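PDB 6HCP: BauA from Acinetobacter baumannii, which probably takes up iron across the outer membrane as a TonB-dependent receptor for ferric preacinetobactin. Local coordinates for residues Q636-N639 with S645-G648. Residues are numbered along the deposited sequence; the frame is centred on the assembly and turned at random.
Sequences QYIN and SVPG. With C8E ((hydroxyethyloxy)tri(ethyloxy)octane), chain B; EDO (1,2-ethanediol), chain X.
Gln636 and Val646 sit opposite each other as an antiparallel hydrogen-bonded pair, and their side chains share one face of the hairpin formed by strands 622-637 and 645-662. Two backbone bonds hold them: Gln636 N to Val646 O at 3.0 Å and Val646 N to Gln636 O at 2.9 Å, both close to straight. On that face Gln636 does not run straight out. Its CG lies anti to the carbonyl carbon, and a bend at chi2 (101°) swings the amide back towards the partner strand, so that OE1 comes to 3.3 Å from Val646 CG2. The amide's polar partners are Ser634 O for NE2 and Arg649 NH1 for OE1, which together would fix which way round it is turned.

Val646 uses its other methyl on Ile638: CG1 meets Ile638 CG1 at 3.9 Å, the two side chains crossing at about a right angle, while Ile638 CD1 touches both valine methyls. Trp682 also packs against Val646.

Tyr637 and Ser645, the neighbouring non-hydrogen-bonded pair, occupy the opposite face. The tyrosine ring meets Ser645 CB obliquely, 3.9 Å from CD1, and its OH is hydrogen-bonded to Lys635 NZ. Two backbone N-H groups of 645-648 are taken up by molecules of the crystal: Ser645 N donates to O1 of ethanediol, probably from the crystallisation liquor (3.0 Å), and Gly648 N to detergent O18 (3.1 Å).

Chemically, these two pairs near the hairpin turn of the receptor's beta-barrel join a regular backbone bridge to a buried mixed face, where a hydrogen-bond partner at each end of the glutamine amide is consistent with its lying against valine.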
ATOM      1  N   GLN A 636      -1.016 -26.448  -6.269  1.00 22.67           N
ATOM      2  CA  GLN A 636      -1.649 -27.083  -7.431  1.00 22.83           C
ATOM      3  C   GLN A 636      -0.556 -27.657  -8.332  1.00 25.06           C
ATOM      4  O   GLN A 636       0.468 -27.018  -8.586  1.00 23.74           O
ATOM      5  CB  GLN A 636      -2.500 -26.086  -8.221  1.00 22.95           C
ATOM      6  CG  GLN A 636      -3.324 -25.138  -7.350  1.00 22.82           C
ATOM      7  CD  GLN A 636      -2.708 -23.766  -7.228  1.00 24.45           C
ATOM      8  OE1 GLN A 636      -2.521 -23.087  -8.223  1.00 24.61           O
ATOM      9  NE2 GLN A 636      -2.350 -23.383  -6.009  1.00 25.91           N
ATOM     10  N   TYR A 637      -0.833 -28.830  -8.902  1.00 23.42           N
ATOM     11  CA  TYR A 637       0.028 -29.410  -9.886  1.00 23.72           C
ATOM     12  C   TYR A 637      -0.209 -28.760 -11.236  1.00 21.82           C
ATOM     13  O   TYR A 637      -1.357 -28.470 -11.643  1.00 24.32           O
ATOM     14  CB  TYR A 637      -0.152 -30.930  -9.948  1.00 25.88           C
ATOM     15  CG  TYR A 637       0.451 -31.622  -8.763  1.00 26.88           C
ATOM     16  CD1 TYR A 637       1.828 -31.722  -8.639  1.00 29.90           C
ATOM     17  CD2 TYR A 637      -0.326 -31.989  -7.678  1.00 29.55           C
ATOM     18  CE1 TYR A 637       2.406 -32.275  -7.512  1.00 30.96           C
ATOM     19  CE2 TYR A 637       0.242 -32.531  -6.536  1.00 31.79           C
ATOM     20  CZ  TYR A 637       1.608 -32.727  -6.482  1.00 35.63           C
ATOM     21  OH  TYR A 637       2.191 -33.213  -5.348  1.00 37.38           O
ATOM     22  N   ILE A 638       0.881 -28.647 -11.995  1.00 22.86           N
ATOM     23  CA  ILE A 638       0.855 -28.002 -13.297  1.00 24.96           C
ATOM     24  C   ILE A 638       0.836 -29.055 -14.416  1.00 24.52           C
ATOM     25  O   ILE A 638       0.349 -28.783 -15.520  1.00 25.74           O
ATOM     26  CB  ILE A 638       2.031 -27.004 -13.403  1.00 23.88           C
ATOM     27  CG1 ILE A 638       1.838 -25.875 -12.383  1.00 24.52           C
ATOM     28  CG2 ILE A 638       2.200 -26.456 -14.817  1.00 25.23           C
ATOM     29  CD1 ILE A 638       0.480 -25.182 -12.458  1.00 24.79           C
ATOM     30  N   ASN A 639       1.335 -30.261 -14.124  1.00 25.07           N
ATOM     31  CA  ASN A 639       1.271 -31.363 -15.116  1.00 23.79           C
ATOM     32  C   ASN A 639       0.791 -32.647 -14.442  1.00 21.44           C
ATOM     33  O   ASN A 639       0.804 -32.776 -13.235  1.00 25.21           O
ATOM     34  CB  ASN A 639       2.599 -31.599 -15.837  1.00 25.45           C
ATOM     35  CG  ASN A 639       3.759 -31.972 -14.927  1.00 26.15           C
ATOM     36  OD1 ASN A 639       3.585 -32.313 -13.758  1.00 27.25           O
ATOM     37  ND2 ASN A 639       4.967 -31.874 -15.459  1.00 25.79           N
ATOM     38  N   SER A 645       4.706 -28.064  -9.997  1.00 24.65           N
ATOM     39  CA  SER A 645       3.637 -27.532  -9.162  1.00 23.09           C
ATOM     40  C   SER A 645       3.907 -26.055  -8.851  1.00 26.16           C
ATOM     41  O   SER A 645       5.012 -25.568  -9.046  1.00 25.38           O
ATOM     42  CB  SER A 645       3.504 -28.318  -7.903  1.00 26.05           C
ATOM     43  OG  SER A 645       4.666 -28.188  -7.114  1.00 28.41           O
ATOM     44  N   VAL A 646       2.849 -25.378  -8.392  1.00 23.90           N
ATOM     45  CA  VAL A 646       2.949 -24.046  -7.840  1.00 24.35           C
ATOM     46  C   VAL A 646       2.389 -24.084  -6.433  1.00 25.79           C
ATOM     47  O   VAL A 646       1.480 -24.844  -6.124  1.00 25.21           O
ATOM     48  CB  VAL A 646       2.213 -23.007  -8.697  1.00 24.40           C
ATOM     49  CG1 VAL A 646       2.850 -22.880 -10.052  1.00 27.49           C
ATOM     50  CG2 VAL A 646       0.725 -23.326  -8.821  1.00 25.81           C
ATOM     51  N   PRO A 647       2.910 -23.227  -5.536  1.00 25.77           N
ATOM     52  CA  PRO A 647       2.516 -23.270  -4.138  1.00 27.30           C
ATOM     53  C   PRO A 647       1.098 -22.710  -3.937  1.00 25.12           C
ATOM     54  O   PRO A 647       0.573 -21.988  -4.790  1.00 27.87           O
ATOM     55  CB  PRO A 647       3.561 -22.385  -3.426  1.00 29.34           C
ATOM     56  CG  PRO A 647       4.127 -21.522  -4.512  1.00 34.82           C
ATOM     57  CD  PRO A 647       4.083 -22.367  -5.775  1.00 30.11           C
ATOM     58  N   GLY A 648       0.559 -22.955  -2.752  1.00 30.49           N
ATOM     59  CA  GLY A 648      -0.632 -22.246  -2.310  1.00 34.37           C
ATOM     60  C   GLY A 648      -0.386 -20.746  -2.230  1.00 38.58           C
ATOM     61  O   GLY A 648       0.746 -20.274  -2.323  1.00 32.56           O
TER
HETATM   62  C1  C8E B 827     -14.804 -29.939   6.415  1.00 60.20           C
HETATM   63  C2  C8E B 827     -13.440 -29.489   6.873  1.00 63.07           C
HETATM   64  C3  C8E B 827     -12.496 -29.243   5.700  1.00 54.75           C
HETATM   65  C4  C8E B 827     -11.154 -28.725   6.216  1.00 63.17           C
HETATM   66  C5  C8E B 827     -10.219 -28.293   5.091  1.00 64.66           C
HETATM   67  C6  C8E B 827      -9.167 -27.303   5.584  1.00 58.87           C
HETATM   68  C7  C8E B 827      -8.442 -26.647   4.414  1.00 61.68           C
HETATM   69  C8  C8E B 827      -7.730 -25.339   4.796  1.00 50.90           C
HETATM   70  O9  C8E B 827      -6.546 -25.145   4.030  1.00 48.35           O
HETATM   71  C10 C8E B 827      -6.289 -23.829   3.520  1.00 41.83           C
HETATM   72  C11 C8E B 827      -5.016 -23.785   2.690  1.00 47.66           C
HETATM   73  O12 C8E B 827      -3.861 -23.351   3.412  1.00 53.96           O
HETATM   74  C13 C8E B 827      -2.800 -24.353   3.415  1.00 79.35           C
HETATM   75  C14 C8E B 827      -1.542 -23.934   2.619  1.00 87.85           C
HETATM   76  O15 C8E B 827      -0.819 -25.000   1.928  1.00 78.65           O
HETATM   77  C16 C8E B 827       0.119 -24.509   0.911  1.00 42.91           C
HETATM   78  C17 C8E B 827       0.859 -25.585   0.055  1.00 43.03           C
HETATM   79  O18 C8E B 827       1.909 -24.884  -0.690  1.00 38.71           O
HETATM   80  C1  EDO X 821       7.819 -27.525  -8.416  1.00 47.90           C
HETATM   81  O1  EDO X 821       7.643 -27.337  -9.822  1.00 30.46           O
HETATM   82  C2  EDO X 821       8.236 -28.953  -8.117  1.00 55.23           C
HETATM   83  O2  EDO X 821       9.035 -29.435  -9.207  1.00 57.09           O